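Local coordinates for penicillin-binding protein PbpB (Mycobacterium tuberculosis, PDB 6KGT) that synthesises cross-linked peptidoglycan from lipid intermediates for the mycobacterial cell wall and binds penicillin, at residues 194-199 against 411-416; 291-296 against 325-330; 446-451 against 557-562; 478-483 against 492-497. One frame throughout, in Å; residues are numbered along the deposited sequence.

Interaction 1: 194-199 against 411-416; sequences VLTLDN and IIKATV
V194 and A414 form an antiparallel hydrogen-bonded pair, V194 N donating to A414 O over 2.9 Å; end to end, the touching parts of the segments run 153° apart. A classic beta bulge interrupts the pairing, because K413 and A414 both face V194. V194 O accepts a short bond from K413 N (2.6 Å) and a weak one from A414 N (3.3 Å), so two successive amides share one carbonyl. The register then slips by one residue, and L195 sits opposite I412 in a non-hydrogen-bonded pair. Just past the strand end, T196 N donates to I411 O at 2.7 Å, approaching from above the carbonyl plane, 42° out of it. L195 CA adds a CA-H...O contact to the same I411 O.

Among the side chains, V194 shares one face of the sheet with A414, and its CG2 meets V416 CG2 at 4.1 Å. T196 spreads its two branches: with chi1 at 57°, OG1 lies between backbone N and carbonyl carbon, over I411 CA, and bonds chiefly to V233 O, its single proton perhaps shared with R410 O, a second acceptor; CG2 rests 3.7 Å from K413 CB. The rest of K413 leads off to a salt bridge with E232. L197 CD2 closes on I411 CD1 at 3.7 Å.

Strand 192-195 is thereby held between strands 21-22 and 412-416 in a mixed sheet that strand 422-424 continues beyond 412-416. L195 packs on L29 of strand 28-36, and D198 caps the start of helix 199-216, which follows directly.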
# COMPACT_ATOMS: atom_id res chain seq x y z
N VAL A 194 -20.96 -3.51 4.66
CA VAL A 194 -20.23 -2.53 5.47
C VAL A 194 -18.74 -2.67 5.14
O VAL A 194 -18.15 -3.74 5.32
CB VAL A 194 -20.48 -2.75 6.97
CG1 VAL A 194 -19.80 -1.68 7.81
CG2 VAL A 194 -21.97 -2.78 7.27
N LEU A 195 -18.13 -1.59 4.64
CA LEU A 195 -16.72 -1.61 4.30
C LEU A 195 -15.88 -1.17 5.50
O LEU A 195 -16.38 -0.54 6.44
CB LEU A 195 -16.42 -0.73 3.10
CG LEU A 195 -17.18 -1.10 1.83
CD1 LEU A 195 -16.79 -0.11 0.76
CD2 LEU A 195 -16.89 -2.55 1.38
N THR A 196 -14.60 -1.51 5.46
CA THR A 196 -13.67 -0.99 6.46
C THR A 196 -13.25 0.45 6.17
O THR A 196 -12.66 1.10 7.04
CB THR A 196 -12.43 -1.87 6.52
OG1 THR A 196 -11.84 -1.92 5.22
CG2 THR A 196 -12.82 -3.29 6.97
N LEU A 197 -13.56 0.95 4.97
CA LEU A 197 -13.27 2.33 4.61
C LEU A 197 -13.83 3.32 5.64
O LEU A 197 -14.94 3.15 6.15
CB LEU A 197 -13.85 2.64 3.23
CG LEU A 197 -13.27 1.86 2.04
CD1 LEU A 197 -13.87 2.36 0.72
CD2 LEU A 197 -11.74 1.97 2.04
N ASP A 198 -13.03 4.32 5.96
CA ASP A 198 -13.49 5.53 6.63
C ASP A 198 -13.62 6.62 5.57
O ASP A 198 -12.62 7.03 4.98
CB ASP A 198 -12.51 5.96 7.73
CG ASP A 198 -13.02 7.15 8.56
OD1 ASP A 198 -13.58 8.11 7.99
OD2 ASP A 198 -12.84 7.13 9.79
N ASN A 199 -14.85 7.09 5.34
CA ASN A 199 -15.11 8.00 4.23
C ASN A 199 -14.35 9.31 4.37
O ASN A 199 -13.89 9.88 3.37
CB ASN A 199 -16.60 8.28 4.10
CG ASN A 199 -17.31 7.26 3.24
OD1 ASN A 199 -16.71 6.30 2.74
ND2 ASN A 199 -18.61 7.47 3.05
N ILE A 411 -11.23 -5.34 3.32
CA ILE A 411 -12.04 -4.15 3.08
C ILE A 411 -13.51 -4.37 3.42
O ILE A 411 -14.26 -3.39 3.57
CB ILE A 411 -11.91 -3.66 1.62
CG1 ILE A 411 -12.49 -2.24 1.45
CG2 ILE A 411 -12.62 -4.63 0.66
CD1 ILE A 411 -11.72 -1.35 0.50
N ILE A 412 -13.96 -5.61 3.55
CA ILE A 412 -15.34 -5.88 3.96
C ILE A 412 -15.35 -6.05 5.47
O ILE A 412 -14.60 -6.87 6.01
CB ILE A 412 -15.90 -7.11 3.23
CG1 ILE A 412 -15.87 -6.84 1.72
CG2 ILE A 412 -17.34 -7.32 3.63
CD1 ILE A 412 -15.85 -8.08 0.88
N LYS A 413 -16.12 -5.21 6.16
CA LYS A 413 -16.13 -5.29 7.62
C LYS A 413 -17.23 -6.19 8.17
O LYS A 413 -17.00 -6.94 9.12
CB LYS A 413 -16.27 -3.89 8.24
CG LYS A 413 -16.14 -3.93 9.75
CD LYS A 413 -15.68 -2.62 10.35
CE LYS A 413 -15.30 -2.78 11.83
NZ LYS A 413 -14.21 -3.80 12.04
N ALA A 414 -18.42 -6.14 7.57
CA ALA A 414 -19.59 -6.87 8.06
C ALA A 414 -20.67 -6.81 7.00
O ALA A 414 -20.59 -6.04 6.04
CB ALA A 414 -20.10 -6.29 9.39
N THR A 415 -21.70 -7.64 7.19
CA THR A 415 -22.88 -7.73 6.34
C THR A 415 -24.12 -7.59 7.21
O THR A 415 -24.21 -8.24 8.25
CB THR A 415 -22.94 -9.05 5.58
OG1 THR A 415 -21.72 -9.24 4.86
CG2 THR A 415 -24.08 -9.05 4.62
N VAL A 416 -25.08 -6.78 6.77
CA VAL A 416 -26.30 -6.54 7.52
C VAL A 416 -27.48 -7.09 6.73
O VAL A 416 -27.78 -6.60 5.63
CB VAL A 416 -26.51 -5.05 7.80
CG1 VAL A 416 -27.88 -4.81 8.43
CG2 VAL A 416 -25.38 -4.51 8.67

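Interaction 2: 291-296 against 325-330; sequences LQVPGS and SNVGTL. With SFR ((2R)-2-[(1S,2R)-1-carboxy-2-hydroxypropyl]-5-[(2R)-oxolan-2-yl]-2,3-dihydro-1,3-thiazole-4-carboxylic acid), chain B.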
# COMPACT_ATOMS: atom_id res chain seq x y z
N LEU A 291 29.50 -0.51 10.06
CA LEU A 291 29.91 -1.34 8.94
C LEU A 291 30.96 -0.61 8.12
O LEU A 291 31.28 0.55 8.38
CB LEU A 291 28.71 -1.71 8.05
CG LEU A 291 27.47 -2.32 8.72
CD1 LEU A 291 26.26 -2.23 7.80
CD2 LEU A 291 27.72 -3.77 9.09
N GLN A 292 31.49 -1.29 7.11
CA GLN A 292 32.39 -0.71 6.14
C GLN A 292 31.79 -0.98 4.77
O GLN A 292 31.77 -2.12 4.31
CB GLN A 292 33.80 -1.31 6.26
CG GLN A 292 34.45 -1.15 7.64
CD GLN A 292 34.59 0.31 8.05
OE1 GLN A 292 35.05 1.15 7.27
NE2 GLN A 292 34.21 0.62 9.28
N VAL A 293 31.29 0.07 4.11
CA VAL A 293 30.50 -0.12 2.90
C VAL A 293 31.25 0.51 1.73
O VAL A 293 31.36 1.74 1.65
CB VAL A 293 29.09 0.46 3.06
CG1 VAL A 293 28.22 0.14 1.85
CG2 VAL A 293 28.45 -0.10 4.34
N PRO A 294 31.79 -0.28 0.80
CA PRO A 294 32.38 0.30 -0.41
C PRO A 294 31.31 0.87 -1.34
O PRO A 294 30.12 0.62 -1.20
CB PRO A 294 33.10 -0.90 -1.07
CG PRO A 294 32.43 -2.11 -0.51
CD PRO A 294 32.02 -1.73 0.90
N GLY A 295 31.78 1.65 -2.32
CA GLY A 295 30.89 2.22 -3.32
C GLY A 295 30.33 1.22 -4.31
O GLY A 295 29.35 1.55 -5.00
N SER A 296 30.90 0.03 -4.41
CA SER A 296 30.34 -0.97 -5.30
C SER A 296 30.79 -2.34 -4.84
O SER A 296 31.75 -2.48 -4.09
CB SER A 296 30.74 -0.72 -6.76
OG SER A 296 32.11 -0.39 -6.88
N SER A 325 21.69 2.49 1.04
CA SER A 325 22.88 1.94 0.39
C SER A 325 22.58 0.55 -0.16
O SER A 325 22.27 -0.36 0.61
CB SER A 325 24.03 1.90 1.40
OG SER A 325 25.11 1.12 0.94
N ASN A 326 22.62 0.39 -1.49
CA ASN A 326 22.49 -0.92 -2.11
C ASN A 326 23.58 -1.87 -1.63
O ASN A 326 23.29 -3.01 -1.24
CB ASN A 326 22.54 -0.80 -3.64
CG ASN A 326 21.30 -0.13 -4.20
OD1 ASN A 326 20.27 -0.06 -3.53
ND2 ASN A 326 21.40 0.39 -5.44
N VAL A 327 24.84 -1.42 -1.67
CA VAL A 327 25.97 -2.25 -1.25
C VAL A 327 25.77 -2.70 0.19
O VAL A 327 25.86 -3.90 0.50
CB VAL A 327 27.29 -1.47 -1.43
CG1 VAL A 327 28.50 -2.29 -0.95
CG2 VAL A 327 27.46 -1.05 -2.91
N GLY A 328 25.48 -1.75 1.09
CA GLY A 328 25.21 -2.12 2.47
C GLY A 328 24.10 -3.15 2.59
O GLY A 328 24.21 -4.12 3.34
N THR A 329 23.02 -2.96 1.82
CA THR A 329 21.90 -3.90 1.88
C THR A 329 22.34 -5.29 1.42
O THR A 329 21.97 -6.30 2.03
CB THR A 329 20.75 -3.38 1.02
OG1 THR A 329 20.22 -2.18 1.61
CG2 THR A 329 19.64 -4.42 0.89
N LEU A 330 23.12 -5.35 0.35
CA LEU A 330 23.53 -6.66 -0.17
C LEU A 330 24.53 -7.33 0.77
O LEU A 330 24.46 -8.55 0.97
CB LEU A 330 24.09 -6.50 -1.58
CG LEU A 330 23.00 -6.26 -2.62
CD1 LEU A 330 23.58 -5.97 -4.01
CD2 LEU A 330 22.11 -7.48 -2.66
C7 SFR B . 16.10 2.19 -3.83
C6 SFR B . 17.38 2.80 -4.47
N4 SFR B . 16.79 4.42 -2.73
C5 SFR B . 17.98 3.62 -3.46
C3 SFR B . 16.96 5.89 -3.08
C2 SFR B . 18.19 6.17 -3.98
S1 SFR B . 18.92 4.86 -4.22
C31 SFR B . 15.99 6.87 -2.42
O71 SFR B . 14.98 2.52 -4.32
C61 SFR B . 18.34 1.67 -4.95
O62 SFR B . 19.42 2.24 -5.62
C62 SFR B . 17.65 0.69 -5.89
C14 SFR B . 19.12 7.39 -4.00
C15 SFR B . 18.83 8.26 -4.95
C16 SFR B . 19.96 9.39 -4.67
C17 SFR B . 20.09 9.47 -3.31
O18 SFR B . 19.27 8.32 -2.72
O32 SFR B . 15.55 7.91 -2.99
O31 SFR B . 15.61 6.60 -1.26
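V327 reaches from the first turn of helix 326-336 into the bend of segment 291-296. Its CB already lies 3.5 Å from P294 O, and from there the side chain forks around that carbonyl. With chi1 at 178°, CG1 extends anti to the backbone N, coming within 3.3 Å of P294 O and 3.7 Å of V293 CG1, with the proline ring crossing just beyond. CG2, the other branch, is set against the backbone, 3.7 Å from S296 CA. No hydrogen bond joins the two segments; methyl groups do most of the touching, partly against other carbons and partly against polar atoms.

V293 CG1 is a methyl laid against the helix start: it touches S325 OG at 3.4 Å and also the amide N of G328, where no side chain intervenes. Those two polar atoms are already committed to each other, since S325 is the N-cap and its OG accepts from G328 N over 2.9 Å. S325 OG is further bonded to D306, which also takes the amide of V327. S325 O receives T329 N and T329 OG1 from opposite faces of its plane.

One residue on, N326 turns away from this packing and donates from ND2 to O62 of the bound SFR over 2.7 Å, while its OD1 takes K272 NZ. This arrangement is that of the SXN motif of penicillin-binding transpeptidases: N326 is its asparagine, near the SXXK lysine K272 and the probable nucleophile S269.

Interaction 3: 446-451 against 557-562; sequences LRAVVQ and LVLQAT
Q451 NE2 is gripped by two carbonyls, L557 O at 2.9 Å and Q458 O. The other end of the same amide is used as well: Q451 OE1 accepts from L557 N at 3.1 Å, so the glutamine side chain bonds both backbone polar atoms of L557, much as a neighbouring strand would. Both bonds lie in the plane of the accepting carbonyl, on a lone pair, which fixes the rotation of the amide group. A chi1 of 167° carries Q451 CG anti to its backbone N, and the extended chain beyond CG brings the amide to the backbone of L557.

The contact fastens the C-terminal tail of the chain to the end of helix 436-450, the helix that precedes strand 473-483 of the transpeptidase fold. Here the helix is weakly bonded and kinked.

Beside the amide the packing is apolar. L557 CD1 presses on the backbone at A448 N (3.5 Å) and touches both A448 CB and R447 CB at 3.9 Å, while the guanidinium of R447 is bonded to Q444. A448 CB also meets L559 CG at 4.0 Å. L559 and Q451 run antiparallel alongside each other, bringing L559 CD1 to 3.6 Å from Q451 NE2; the backbone N of L559 is bound by Q458 OE1.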
# COMPACT_ATOMS: atom_id res chain seq x y z
N LEU A 446 13.96 2.69 10.94
CA LEU A 446 13.33 3.43 9.85
C LEU A 446 12.99 4.87 10.21
O LEU A 446 12.70 5.66 9.30
CB LEU A 446 12.08 2.67 9.37
CG LEU A 446 12.42 1.34 8.68
CD1 LEU A 446 11.18 0.63 8.15
CD2 LEU A 446 13.45 1.54 7.56
N ARG A 447 13.04 5.26 11.49
CA ARG A 447 12.99 6.69 11.80
C ARG A 447 14.16 7.43 11.16
O ARG A 447 14.07 8.65 10.93
CB ARG A 447 13.00 6.95 13.31
CG ARG A 447 11.77 6.45 14.04
CD ARG A 447 11.95 6.65 15.53
NE ARG A 447 12.08 8.06 15.89
CZ ARG A 447 12.42 8.50 17.11
NH1 ARG A 447 12.67 7.63 18.10
NH2 ARG A 447 12.51 9.80 17.33
N ALA A 448 15.27 6.73 10.88
CA ALA A 448 16.44 7.38 10.31
C ALA A 448 16.16 7.92 8.91
O ALA A 448 16.78 8.91 8.50
CB ALA A 448 17.62 6.42 10.27
N VAL A 449 15.26 7.28 8.16
CA VAL A 449 14.92 7.74 6.81
C VAL A 449 14.36 9.16 6.84
O VAL A 449 14.58 9.95 5.90
CB VAL A 449 13.93 6.75 6.16
CG1 VAL A 449 13.46 7.28 4.82
CG2 VAL A 449 14.55 5.35 6.04
N VAL A 450 13.65 9.53 7.90
CA VAL A 450 13.03 10.85 7.96
C VAL A 450 13.82 11.84 8.80
O VAL A 450 13.40 13.00 8.92
CB VAL A 450 11.58 10.77 8.46
CG1 VAL A 450 10.78 9.84 7.57
CG2 VAL A 450 11.55 10.31 9.92
N GLN A 451 14.96 11.44 9.36
CA GLN A 451 15.73 12.34 10.21
C GLN A 451 16.48 13.41 9.40
O GLN A 451 17.01 13.14 8.32
CB GLN A 451 16.70 11.53 11.05
CG GLN A 451 17.78 12.34 11.75
CD GLN A 451 18.49 11.53 12.79
OE1 GLN A 451 17.88 11.06 13.75
NE2 GLN A 451 19.78 11.32 12.59
N LEU A 557 19.55 9.55 15.83
CA LEU A 557 20.11 8.27 15.45
C LEU A 557 21.40 8.46 14.67
O LEU A 557 21.56 9.43 13.92
CB LEU A 557 19.13 7.45 14.60
CG LEU A 557 17.71 7.27 15.12
CD1 LEU A 557 16.84 6.74 14.03
CD2 LEU A 557 17.69 6.36 16.34
N VAL A 558 22.33 7.53 14.85
CA VAL A 558 23.61 7.56 14.16
C VAL A 558 23.52 6.67 12.93
O VAL A 558 23.34 5.46 13.04
CB VAL A 558 24.76 7.12 15.08
CG1 VAL A 558 26.09 7.33 14.39
CG2 VAL A 558 24.71 7.90 16.38
N LEU A 559 23.66 7.30 11.76
CA LEU A 559 23.68 6.61 10.47
C LEU A 559 25.07 6.42 9.93
O LEU A 559 25.28 5.54 9.08
CB LEU A 559 22.88 7.39 9.42
CG LEU A 559 21.39 7.62 9.58
CD1 LEU A 559 21.10 8.60 10.71
CD2 LEU A 559 20.86 8.15 8.25
N GLN A 560 26.01 7.25 10.37
CA GLN A 560 27.36 7.25 9.83
C GLN A 560 28.31 7.51 10.98
O GLN A 560 28.21 8.56 11.64
CB GLN A 560 27.49 8.30 8.74
CG GLN A 560 28.77 8.28 7.96
CD GLN A 560 28.83 9.42 6.97
OE1 GLN A 560 27.82 9.76 6.35
NE2 GLN A 560 30.00 10.04 6.83
N ALA A 561 29.21 6.57 11.25
CA ALA A 561 30.25 6.76 12.26
C ALA A 561 31.31 7.73 11.76
O ALA A 561 31.03 8.61 10.94
CB ALA A 561 30.87 5.42 12.65
N THR A 562 32.54 7.57 12.21
CA THR A 562 33.64 8.35 11.63
C THR A 562 34.65 7.44 10.93
O THR A 562 35.07 7.72 9.80
CB THR A 562 34.34 9.20 12.71
OG1 THR A 562 34.38 8.48 13.94
CG2 THR A 562 33.59 10.52 12.92

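Interaction 4: 478-483 against 492-497; sequences TAQQIN and DVYWIT. With SFR ((2R)-2-[(1S,2R)-1-carboxy-2-hydroxypropyl]-5-[(2R)-oxolan-2-yl]-2,3-dihydro-1,3-thiazole-4-carboxylic acid), chain B.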
# COMPACT_ATOMS: atom_id res chain seq x y z
N THR A 478 12.85 4.10 -5.32
CA THR A 478 13.00 4.43 -6.73
C THR A 478 13.31 3.12 -7.45
O THR A 478 14.29 2.45 -7.10
CB THR A 478 14.12 5.45 -6.93
OG1 THR A 478 13.81 6.64 -6.20
CG2 THR A 478 14.27 5.79 -8.39
N ALA A 479 12.49 2.73 -8.42
CA ALA A 479 12.70 1.49 -9.15
C ALA A 479 12.56 1.75 -10.65
O ALA A 479 11.58 2.35 -11.09
CB ALA A 479 11.71 0.40 -8.71
N GLN A 480 13.54 1.27 -11.42
CA GLN A 480 13.47 1.38 -12.87
C GLN A 480 12.37 0.49 -13.43
O GLN A 480 12.19 -0.65 -13.01
CB GLN A 480 14.80 0.99 -13.49
CG GLN A 480 15.90 2.01 -13.32
CD GLN A 480 17.20 1.50 -13.89
OE1 GLN A 480 17.94 0.77 -13.23
NE2 GLN A 480 17.49 1.87 -15.13
N GLN A 481 11.63 1.02 -14.40
CA GLN A 481 10.65 0.24 -15.13
C GLN A 481 11.30 -0.43 -16.34
O GLN A 481 12.37 -0.02 -16.80
CB GLN A 481 9.48 1.13 -15.58
CG GLN A 481 8.84 1.92 -14.47
CD GLN A 481 7.61 2.66 -14.93
OE1 GLN A 481 7.11 2.41 -16.03
NE2 GLN A 481 7.10 3.57 -14.09
N ILE A 482 10.66 -1.47 -16.85
CA ILE A 482 11.19 -2.22 -17.99
C ILE A 482 10.70 -1.60 -19.29
O ILE A 482 9.50 -1.39 -19.48
CB ILE A 482 10.79 -3.71 -17.90
CG1 ILE A 482 11.70 -4.43 -16.91
CG2 ILE A 482 10.87 -4.34 -19.29
CD1 ILE A 482 11.07 -5.59 -16.19
N ASN A 483 11.64 -1.29 -20.18
CA ASN A 483 11.35 -0.71 -21.48
C ASN A 483 10.57 -1.70 -22.33
O ASN A 483 11.07 -2.81 -22.60
CB ASN A 483 12.66 -0.31 -22.16
CG ASN A 483 12.46 0.38 -23.50
OD1 ASN A 483 11.33 0.63 -23.94
ND2 ASN A 483 13.57 0.70 -24.16
N ASP A 492 15.71 6.21 -17.30
CA ASP A 492 15.14 7.37 -16.62
C ASP A 492 13.61 7.27 -16.56
O ASP A 492 12.90 8.26 -16.76
CB ASP A 492 15.57 8.67 -17.30
CG ASP A 492 15.10 8.76 -18.73
OD1 ASP A 492 14.95 7.69 -19.37
OD2 ASP A 492 14.85 9.89 -19.21
N VAL A 493 13.09 6.08 -16.28
CA VAL A 493 11.66 5.86 -16.05
C VAL A 493 11.52 5.02 -14.79
O VAL A 493 12.04 3.90 -14.72
CB VAL A 493 10.99 5.18 -17.26
CG1 VAL A 493 9.50 4.94 -17.00
CG2 VAL A 493 11.19 6.01 -18.52
N TYR A 494 10.82 5.57 -13.79
CA TYR A 494 10.84 5.00 -12.45
C TYR A 494 9.45 4.92 -11.85
O TYR A 494 8.58 5.76 -12.10
CB TYR A 494 11.71 5.82 -11.50
CG TYR A 494 13.15 6.01 -11.93
CD1 TYR A 494 14.09 5.00 -11.75
CD2 TYR A 494 13.57 7.20 -12.51
CE1 TYR A 494 15.41 5.18 -12.14
CE2 TYR A 494 14.88 7.39 -12.90
CZ TYR A 494 15.80 6.38 -12.71
OH TYR A 494 17.12 6.56 -13.10
N TRP A 495 9.25 3.89 -11.04
CA TRP A 495 8.24 3.91 -10.01
C TRP A 495 8.86 4.54 -8.76
O TRP A 495 9.94 4.14 -8.34
CB TRP A 495 7.74 2.50 -9.69
CG TRP A 495 6.95 1.84 -10.77
CD1 TRP A 495 5.70 2.21 -11.24
CD2 TRP A 495 7.31 0.67 -11.51
NE1 TRP A 495 5.28 1.35 -12.22
CE2 TRP A 495 6.25 0.39 -12.41
CE3 TRP A 495 8.43 -0.16 -11.50
CZ2 TRP A 495 6.28 -0.69 -13.28
CZ3 TRP A 495 8.46 -1.25 -12.37
CH2 TRP A 495 7.39 -1.50 -13.25
N ILE A 496 8.18 5.54 -8.21
CA ILE A 496 8.55 6.15 -6.94
C ILE A 496 7.59 5.61 -5.88
O ILE A 496 6.37 5.64 -6.07
CB ILE A 496 8.48 7.69 -7.02
CG1 ILE A 496 9.41 8.23 -8.10
CG2 ILE A 496 8.78 8.31 -5.63
CD1 ILE A 496 10.81 7.69 -8.06
N THR A 497 8.14 5.14 -4.77
CA THR A 497 7.38 4.46 -3.72
C THR A 497 7.73 5.06 -2.37
O THR A 497 8.85 5.55 -2.16
CB THR A 497 7.69 2.95 -3.65
OG1 THR A 497 9.12 2.75 -3.62
CG2 THR A 497 7.11 2.21 -4.84
C7 SFR B . 16.10 2.19 -3.83
C6 SFR B . 17.38 2.80 -4.47
N4 SFR B . 16.79 4.42 -2.73
C5 SFR B . 17.98 3.62 -3.46
C3 SFR B . 16.96 5.89 -3.08
C2 SFR B . 18.19 6.17 -3.98
S1 SFR B . 18.92 4.86 -4.22
C31 SFR B . 15.99 6.87 -2.42
O71 SFR B . 14.98 2.52 -4.32
C61 SFR B . 18.34 1.67 -4.95
O62 SFR B . 19.42 2.24 -5.62
C62 SFR B . 17.65 0.69 -5.89
C14 SFR B . 19.12 7.39 -4.00
C15 SFR B . 18.83 8.26 -4.95
C16 SFR B . 19.96 9.39 -4.67
C17 SFR B . 20.09 9.47 -3.31
O18 SFR B . 19.27 8.32 -2.72
O32 SFR B . 15.55 7.91 -2.99
O31 SFR B . 15.61 6.60 -1.26
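T478 meets Y494 and I496 across two neighbouring antiparallel strands, immediately after the KTG motif (K475 and T476 are its first two residues) on the central sheet of the transpeptidase fold. Its amide points out to the active site and donates to SFR O71 over 2.8 Å, as the oxyanion-hole amide does in acylated relatives. Its side chain spreads over the partner strand: CG2 lies 3.5 Å from Y494 CD1, and OG1 is near I496 CD1.

A479 forms a hydrogen-bonded pair with W495, A479 N to W495 O at 2.9 Å and W495 N to A479 O at 2.8 Å, both in the carbonyl plane. Y494 CA adds a CA-H...O contact to A479 O.

Q480 returns to the face of T478, in a non-hydrogen-bonded pair with Y494. The two side chains run alongside each other in the same direction, with Q480 CG 3.4 Å from Y494 CE1 and the amide turned 44° from the ring; NE2 goes on to F490 O.

Q481 N donates to V493 O at 2.9 Å, and its side chain then crosses W495 at about a right angle. With chi1 at -53°, CG stands over the six-membered ring in a CH-pi contact, 3.5 Å from the centroid and 8° off the normal. The amide follows, stacked on the indole, while V493 CG1 touches Q481 CD. Q481 NE2 ends 3.4 Å from W495 NE1, two donors that do not bond each other, and it donates instead to D516 OD1.

How the interactions relate
From the N terminus, segment 194-199 opens interaction 1, which closes at 411-416, 212 residues on from its end; interaction 2 is nested inside that loop, yet lies on the opposite side of the chain's centre, with centres 45 Å apart. Interaction 3 opens next, at helix 436-450, and closes only at the C-terminal tail, enclosing interaction 4, a short connection between adjacent strands. Interaction 1 joins two strands of a mixed sheet away from the probable catalytic serine. Interactions 2 and 4 come within about 7 Å at their nearest atoms and both touch SFR, while interaction 3, which ties the tail to helix 436-450, lies about 6 Å from interaction 2 at the nearest atoms, without touching it.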